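PDB 1M5S: formylmethanofuran--tetrahydromethanopterin formyltransferase from Methanosarcina barkeri, which catalyses the reversible transfer of a formyl group from formylmethanofuran to tetrahydromethanopterin, a step of methanogenesis from carbon dioxide. Local coordinates for residues P62-D67 against G71-I76; I20-I25 against G55-A60; V104-G107 against K113-N116. All coordinates share one frame; numbering follows the deposited sequence.

In the fold
Followed from the N terminus, the chain lays down strand 12-26, passes through helix 30-41 and returns as strand 53-60; contact 2 (20-25 with 55-60) closes this excursion. Contact 1 (62-67 with 71-76) then closes the short connection into strand 71-78, which inserts itself between the two strands of contact 2. After helix 81-95, contact 3 (104-107 with 113-116) closes a small loop of its own. The three loops follow in series; none nests or crosses. In space they join: the salt bridge of E64 with R58 and the packing of Y73 against R22 couple contacts 1 and 2, strand pairing between L24 and F105 couples contacts 2 and 3, and P66 on F105 couples contacts 1 and 3.

Contact 1: residues P62-D67 against G71-I76; sequences PSETPD and GVYVQI
E64 and T65 belong to an irregular loop that comes back past the start of a strand, touching G71 and the side chain of Y73. At E64, CG sits between the backbone N and the carbonyl carbon (chi1 80°), and the extended chain beyond it brings the carboxylate to the phenol end of Y73. OE1 of E64 lies 3.8 Å from OH of Y73, near the ring plane and at the edge of the ring, with the carboxylate turned 71° from it. At this distance it is a contact and not a bond; OE2 makes a salt bridge to R58 and accepts from the backbone N of S61. T65 meets the strand with its methyl, CG2 standing 4.4 Å from N of G71, while its OG1 is hydrogen-bonded to the carbonyl of R69 within the same loop. Polar bonds within itself and to strands 53-60 and 12-26 hold the loop, which merely brushes the strand it leads into. Strands 53-60 and 71-78 pair antiparallel, so the loop is the connection of a beta-hairpin. Y73 lies against R58 and A60 and makes a cation-pi contact with R22, whereas V72 and V74 pack on helix 30-41.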
# COMPACT_ATOMS: atom_id res chain seq x y z
N PRO A 62 4.79 -15.48 10.06
CA PRO A 62 6.01 -15.75 10.82
C PRO A 62 5.93 -17.04 11.64
O PRO A 62 6.95 -17.65 11.98
CB PRO A 62 6.15 -14.52 11.72
CG PRO A 62 5.40 -13.46 11.02
CD PRO A 62 4.23 -14.16 10.40
N SER A 63 4.70 -17.48 11.93
CA SER A 63 4.48 -18.64 12.77
C SER A 63 4.57 -19.95 11.99
O SER A 63 4.48 -21.03 12.58
CB SER A 63 3.12 -18.54 13.47
OG SER A 63 2.06 -18.69 12.54
N GLU A 64 4.84 -19.87 10.69
CA GLU A 64 4.88 -21.06 9.86
C GLU A 64 6.14 -21.22 9.02
O GLU A 64 6.34 -22.25 8.38
CB GLU A 64 3.64 -21.10 8.95
CG GLU A 64 3.74 -20.21 7.72
CD GLU A 64 2.50 -20.26 6.86
OE1 GLU A 64 2.15 -21.36 6.39
OE2 GLU A 64 1.87 -19.21 6.66
N THR A 65 6.98 -20.19 8.98
CA THR A 65 8.18 -20.21 8.14
C THR A 65 9.37 -20.81 8.89
O THR A 65 9.41 -20.80 10.12
CB THR A 65 8.58 -18.80 7.67
OG1 THR A 65 8.79 -17.96 8.82
CG2 THR A 65 7.49 -18.21 6.78
N PRO A 66 10.35 -21.35 8.14
CA PRO A 66 11.51 -22.05 8.72
C PRO A 66 12.32 -21.14 9.65
O PRO A 66 12.81 -21.59 10.69
CB PRO A 66 12.33 -22.44 7.50
CG PRO A 66 11.31 -22.54 6.41
CD PRO A 66 10.39 -21.40 6.67
N ASP A 67 12.37 -19.85 9.32
CA ASP A 67 13.15 -18.88 10.08
C ASP A 67 12.30 -17.95 10.95
O ASP A 67 12.82 -16.99 11.53
CB ASP A 67 14.04 -18.06 9.13
CG ASP A 67 13.24 -17.24 8.13
OD1 ASP A 67 11.99 -17.31 8.13
OD2 ASP A 67 13.88 -16.54 7.31
N GLY A 71 6.88 -14.11 5.27
CA GLY A 71 7.26 -14.51 3.92
C GLY A 71 6.13 -14.52 2.91
O GLY A 71 5.01 -14.10 3.20
N VAL A 72 6.47 -14.87 1.67
CA VAL A 72 5.51 -14.96 0.57
C VAL A 72 5.82 -16.23 -0.23
O VAL A 72 6.96 -16.45 -0.63
CB VAL A 72 5.59 -13.75 -0.40
CG1 VAL A 72 4.52 -13.86 -1.46
CG2 VAL A 72 5.44 -12.44 0.35
N TYR A 73 4.81 -17.09 -0.39
CA TYR A 73 4.90 -18.22 -1.31
C TYR A 73 4.62 -17.76 -2.73
O TYR A 73 3.65 -17.05 -2.98
CB TYR A 73 3.89 -19.31 -0.94
CG TYR A 73 4.22 -20.03 0.34
CD1 TYR A 73 5.15 -21.07 0.37
CD2 TYR A 73 3.55 -19.71 1.53
CE1 TYR A 73 5.40 -21.77 1.54
CE2 TYR A 73 3.81 -20.40 2.71
CZ TYR A 73 4.73 -21.43 2.71
OH TYR A 73 4.94 -22.13 3.87
N VAL A 74 5.54 -18.09 -3.64
CA VAL A 74 5.31 -17.85 -5.06
C VAL A 74 5.33 -19.18 -5.82
O VAL A 74 5.74 -20.21 -5.29
CB VAL A 74 6.37 -16.88 -5.65
CG1 VAL A 74 6.22 -15.49 -5.02
CG2 VAL A 74 7.78 -17.42 -5.45
N GLN A 75 4.67 -19.17 -6.97
CA GLN A 75 4.71 -20.30 -7.89
C GLN A 75 5.26 -19.78 -9.20
O GLN A 75 4.93 -18.68 -9.63
CB GLN A 75 3.31 -20.88 -8.10
CG GLN A 75 2.77 -21.65 -6.91
CD GLN A 75 1.40 -22.24 -7.16
OE1 GLN A 75 0.95 -22.35 -8.30
NE2 GLN A 75 0.73 -22.66 -6.09
N ILE A 76 6.28 -20.47 -9.70
CA ILE A 76 6.81 -20.18 -11.02
C ILE A 76 6.53 -21.41 -11.88
O ILE A 76 6.71 -22.54 -11.43
CB ILE A 76 8.32 -19.87 -10.96
CG1 ILE A 76 8.55 -18.61 -10.12
CG2 ILE A 76 8.87 -19.67 -12.36
CD1 ILE A 76 9.97 -18.46 -9.57

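Contact 2: residues I20-I25 against G55-A60; sequences IARVLI and GIERLA
R22 and E57 provide the ionic part of a contact between two strands whose short segments run 31° from parallel, their axes 8.4 Å apart at the closest. The arginine grips the carboxylate side-on: NE reaches OE1 of E57 at 3.1 Å and NH2 reaches OE2 at 2.9 Å, both on the syn side. With the two planes 20° apart, the pair forms a nearly flat two-pronged salt bridge. R22 spans the gap because CG stands anti to the backbone N (chi1 -155°) and the chain stays extended to NE. The carboxylate is held further by Q75 and the backbone N of G192, which probably help fix its rotation. A leucine in place of R22 would probably leave E57 without its charged mate and the carbonyl of G107 without the bond it receives from NH1.

Like charges also meet, NH2 of R58 lying 4.0 Å from NH2 of R22; both are within weak, long ion-pair distance of E191, which probably offsets their closeness, and R58 also has its salt bridge to E64. The apolar part is small: CD1 of L24 rests on CB of A60 at 3.6 Å.

Such spacing is that of strands one place removed in a sheet. Strand 71-78 lies between them, pairing antiparallel with each, while helix 30-41 receives I25 and I56, and A21 and V23 pack against helix 81-95.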
# COMPACT_ATOMS: atom_id res chain seq x y z
N ILE A 20 5.07 -26.65 -12.09
CA ILE A 20 4.99 -25.59 -11.08
C ILE A 20 6.05 -25.79 -9.99
O ILE A 20 6.08 -26.83 -9.34
CB ILE A 20 3.58 -25.54 -10.41
CG1 ILE A 20 2.50 -25.24 -11.46
CG2 ILE A 20 3.55 -24.45 -9.35
CD1 ILE A 20 1.09 -25.27 -10.93
N ALA A 21 6.90 -24.78 -9.81
CA ALA A 21 7.81 -24.71 -8.66
C ALA A 21 7.27 -23.73 -7.61
O ALA A 21 6.79 -22.66 -7.96
CB ALA A 21 9.20 -24.28 -9.12
N ARG A 22 7.18 -24.19 -6.37
CA ARG A 22 6.78 -23.39 -5.21
C ARG A 22 8.03 -22.95 -4.43
O ARG A 22 8.92 -23.77 -4.15
CB ARG A 22 5.88 -24.23 -4.31
CG ARG A 22 4.93 -23.41 -3.43
CD ARG A 22 4.52 -24.17 -2.17
NE ARG A 22 3.28 -23.68 -1.56
CZ ARG A 22 2.94 -23.92 -0.29
NH1 ARG A 22 3.75 -24.64 0.51
NH2 ARG A 22 1.82 -23.48 0.29
N VAL A 23 8.12 -21.65 -4.18
CA VAL A 23 9.23 -21.03 -3.44
C VAL A 23 8.69 -20.15 -2.30
O VAL A 23 7.78 -19.36 -2.51
CB VAL A 23 10.11 -20.13 -4.35
CG1 VAL A 23 11.33 -19.66 -3.60
CG2 VAL A 23 10.51 -20.86 -5.60
N LEU A 24 9.29 -20.27 -1.12
CA LEU A 24 9.01 -19.36 -0.01
C LEU A 24 10.10 -18.30 0.10
O LEU A 24 11.28 -18.63 0.25
CB LEU A 24 8.94 -20.14 1.31
CG LEU A 24 8.81 -19.35 2.61
CD1 LEU A 24 7.52 -18.55 2.62
CD2 LEU A 24 8.83 -20.30 3.78
N ILE A 25 9.72 -17.04 -0.09
CA ILE A 25 10.63 -15.93 0.15
C ILE A 25 10.30 -15.29 1.50
O ILE A 25 9.17 -14.86 1.72
CB ILE A 25 10.53 -14.85 -0.96
CG1 ILE A 25 10.74 -15.48 -2.34
CG2 ILE A 25 11.59 -13.76 -0.74
CD1 ILE A 25 10.25 -14.62 -3.48
N GLY A 55 3.37 -15.98 -10.01
CA GLY A 55 2.58 -15.09 -9.18
C GLY A 55 2.65 -15.45 -7.72
O GLY A 55 3.21 -16.48 -7.32
N ILE A 56 2.06 -14.59 -6.90
CA ILE A 56 2.02 -14.80 -5.47
C ILE A 56 0.85 -15.72 -5.13
O ILE A 56 -0.26 -15.53 -5.61
CB ILE A 56 1.90 -13.45 -4.74
CG1 ILE A 56 3.21 -12.68 -4.87
CG2 ILE A 56 1.54 -13.67 -3.26
CD1 ILE A 56 3.07 -11.21 -4.62
N GLU A 57 1.15 -16.76 -4.38
CA GLU A 57 0.16 -17.76 -3.99
C GLU A 57 -0.58 -17.27 -2.75
O GLU A 57 -1.81 -17.25 -2.69
CB GLU A 57 0.87 -19.10 -3.71
CG GLU A 57 -0.04 -20.22 -3.22
CD GLU A 57 0.73 -21.43 -2.75
OE1 GLU A 57 1.67 -21.84 -3.45
OE2 GLU A 57 0.39 -21.95 -1.66
N ARG A 58 0.20 -16.88 -1.75
CA ARG A 58 -0.33 -16.37 -0.48
C ARG A 58 0.82 -15.96 0.45
O ARG A 58 1.96 -16.39 0.28
CB ARG A 58 -1.16 -17.45 0.22
CG ARG A 58 -0.32 -18.65 0.67
CD ARG A 58 -0.72 -19.18 2.05
NE ARG A 58 -0.08 -20.46 2.38
CZ ARG A 58 0.49 -20.72 3.57
NH1 ARG A 58 0.51 -19.80 4.54
NH2 ARG A 58 1.08 -21.88 3.88
N LEU A 59 0.51 -15.04 1.36
CA LEU A 59 1.47 -14.59 2.36
C LEU A 59 1.76 -15.71 3.36
O LEU A 59 0.87 -16.49 3.69
CB LEU A 59 0.89 -13.38 3.10
CG LEU A 59 1.08 -11.97 2.52
CD1 LEU A 59 1.16 -12.00 1.02
CD2 LEU A 59 -0.08 -11.11 2.99
N ALA A 60 3.00 -15.77 3.82
CA ALA A 60 3.40 -16.71 4.86
C ALA A 60 3.52 -16.02 6.21
O ALA A 60 4.21 -15.00 6.33
CB ALA A 60 4.71 -17.35 4.49

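Contact 3: residues V104-G107 against K113-N116; sequences VFNG and KQDN. Unlike the reference sequence in segment 113-116: D115 (reference Phe).
N106 and Q114 share one amide-to-amide hydrogen bond, and through them two short strands meet by side chains alone; CA of N106 and CA of Q114 are 9.2 Å apart. ND2 of N106 donates to OE1 of Q114 at 2.9 Å, along a bent path with an N-H...O angle of 143°. The amide planes stand 83° apart, nearly perpendicular, and the donor is tilted from the carbonyl plane of the glutamine. N106 reaches across with CG anti to its own nitrogen (chi1 -167°); Q114 is bent at chi2, which curls its amide back toward the asparagine.

The other ends of both amides are occupied too. OD1 of N106 accepts from the backbone N of L108 and from that of G156, which ties the asparagine to strand 147-170 as well. NE2 of Q114 donates to the carbonyls of L108 and A111. The two amides thus tie the ends of the 108-112 connection together through L108 and A111.

Strands 103-106 and 113-115 are not partners of one another: each pairs with the long strand 147-170, the first parallel and the second antiparallel. Strand 12-26 flanks 103-106 as well, and helix 81-95 packs on V104 from the one strand and, from the other, on D115, a phenylalanine in the reference sequence.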
# COMPACT_ATOMS: atom_id res chain seq x y z
N VAL A 104 15.51 -17.62 0.89
CA VAL A 104 14.73 -18.50 0.02
C VAL A 104 14.68 -19.90 0.60
O VAL A 104 15.71 -20.47 0.95
CB VAL A 104 15.35 -18.57 -1.39
CG1 VAL A 104 14.68 -19.66 -2.21
CG2 VAL A 104 15.22 -17.25 -2.09
N PHE A 105 13.47 -20.43 0.74
CA PHE A 105 13.27 -21.80 1.20
C PHE A 105 12.44 -22.59 0.19
O PHE A 105 11.82 -22.01 -0.71
CB PHE A 105 12.57 -21.81 2.56
CG PHE A 105 13.35 -21.10 3.63
CD1 PHE A 105 14.36 -21.75 4.33
CD2 PHE A 105 13.09 -19.76 3.92
CE1 PHE A 105 15.11 -21.08 5.29
CE2 PHE A 105 13.83 -19.09 4.89
CZ PHE A 105 14.84 -19.75 5.57
N ASN A 106 12.42 -23.90 0.36
CA ASN A 106 11.75 -24.80 -0.57
C ASN A 106 10.25 -24.87 -0.27
O ASN A 106 9.85 -25.28 0.82
CB ASN A 106 12.36 -26.20 -0.45
CG ASN A 106 11.95 -27.12 -1.59
OD1 ASN A 106 11.07 -26.80 -2.39
ND2 ASN A 106 12.62 -28.26 -1.68
N GLY A 107 9.43 -24.49 -1.25
CA GLY A 107 7.99 -24.53 -1.07
C GLY A 107 7.40 -25.92 -1.21
O GLY A 107 6.35 -26.20 -0.63
N LYS A 113 10.34 -34.24 -7.72
CA LYS A 113 11.29 -33.44 -8.48
C LYS A 113 11.88 -32.32 -7.60
O LYS A 113 11.19 -31.77 -6.75
CB LYS A 113 10.59 -32.83 -9.70
CG LYS A 113 11.38 -32.96 -10.99
CD LYS A 113 12.27 -31.76 -11.20
CE LYS A 113 12.90 -31.80 -12.58
NZ LYS A 113 13.95 -32.85 -12.68
N GLN A 114 13.19 -32.10 -7.73
CA GLN A 114 13.91 -31.08 -6.95
C GLN A 114 15.01 -30.44 -7.80
O GLN A 114 15.88 -31.13 -8.32
CB GLN A 114 14.54 -31.68 -5.70
CG GLN A 114 13.57 -32.22 -4.67
CD GLN A 114 12.87 -31.13 -3.89
OE1 GLN A 114 13.27 -29.96 -3.93
NE2 GLN A 114 11.82 -31.50 -3.17
N ASP A 115 14.97 -29.12 -7.93
CA ASP A 115 16.03 -28.39 -8.60
C ASP A 115 16.97 -27.82 -7.53
O ASP A 115 16.51 -27.32 -6.51
CB ASP A 115 15.44 -27.26 -9.46
CG ASP A 115 14.53 -27.79 -10.57
OD1 ASP A 115 13.29 -27.66 -10.45
OD2 ASP A 115 15.05 -28.31 -11.57
N ASN A 116 18.27 -27.99 -7.72
CA ASN A 116 19.24 -27.62 -6.68
C ASN A 116 19.67 -26.15 -6.77
O ASN A 116 20.85 -25.82 -6.65
CB ASN A 116 20.46 -28.56 -6.71
CG ASN A 116 21.34 -28.36 -7.95
OD1 ASN A 116 20.91 -27.83 -8.98
ND2 ASN A 116 22.60 -28.79 -7.84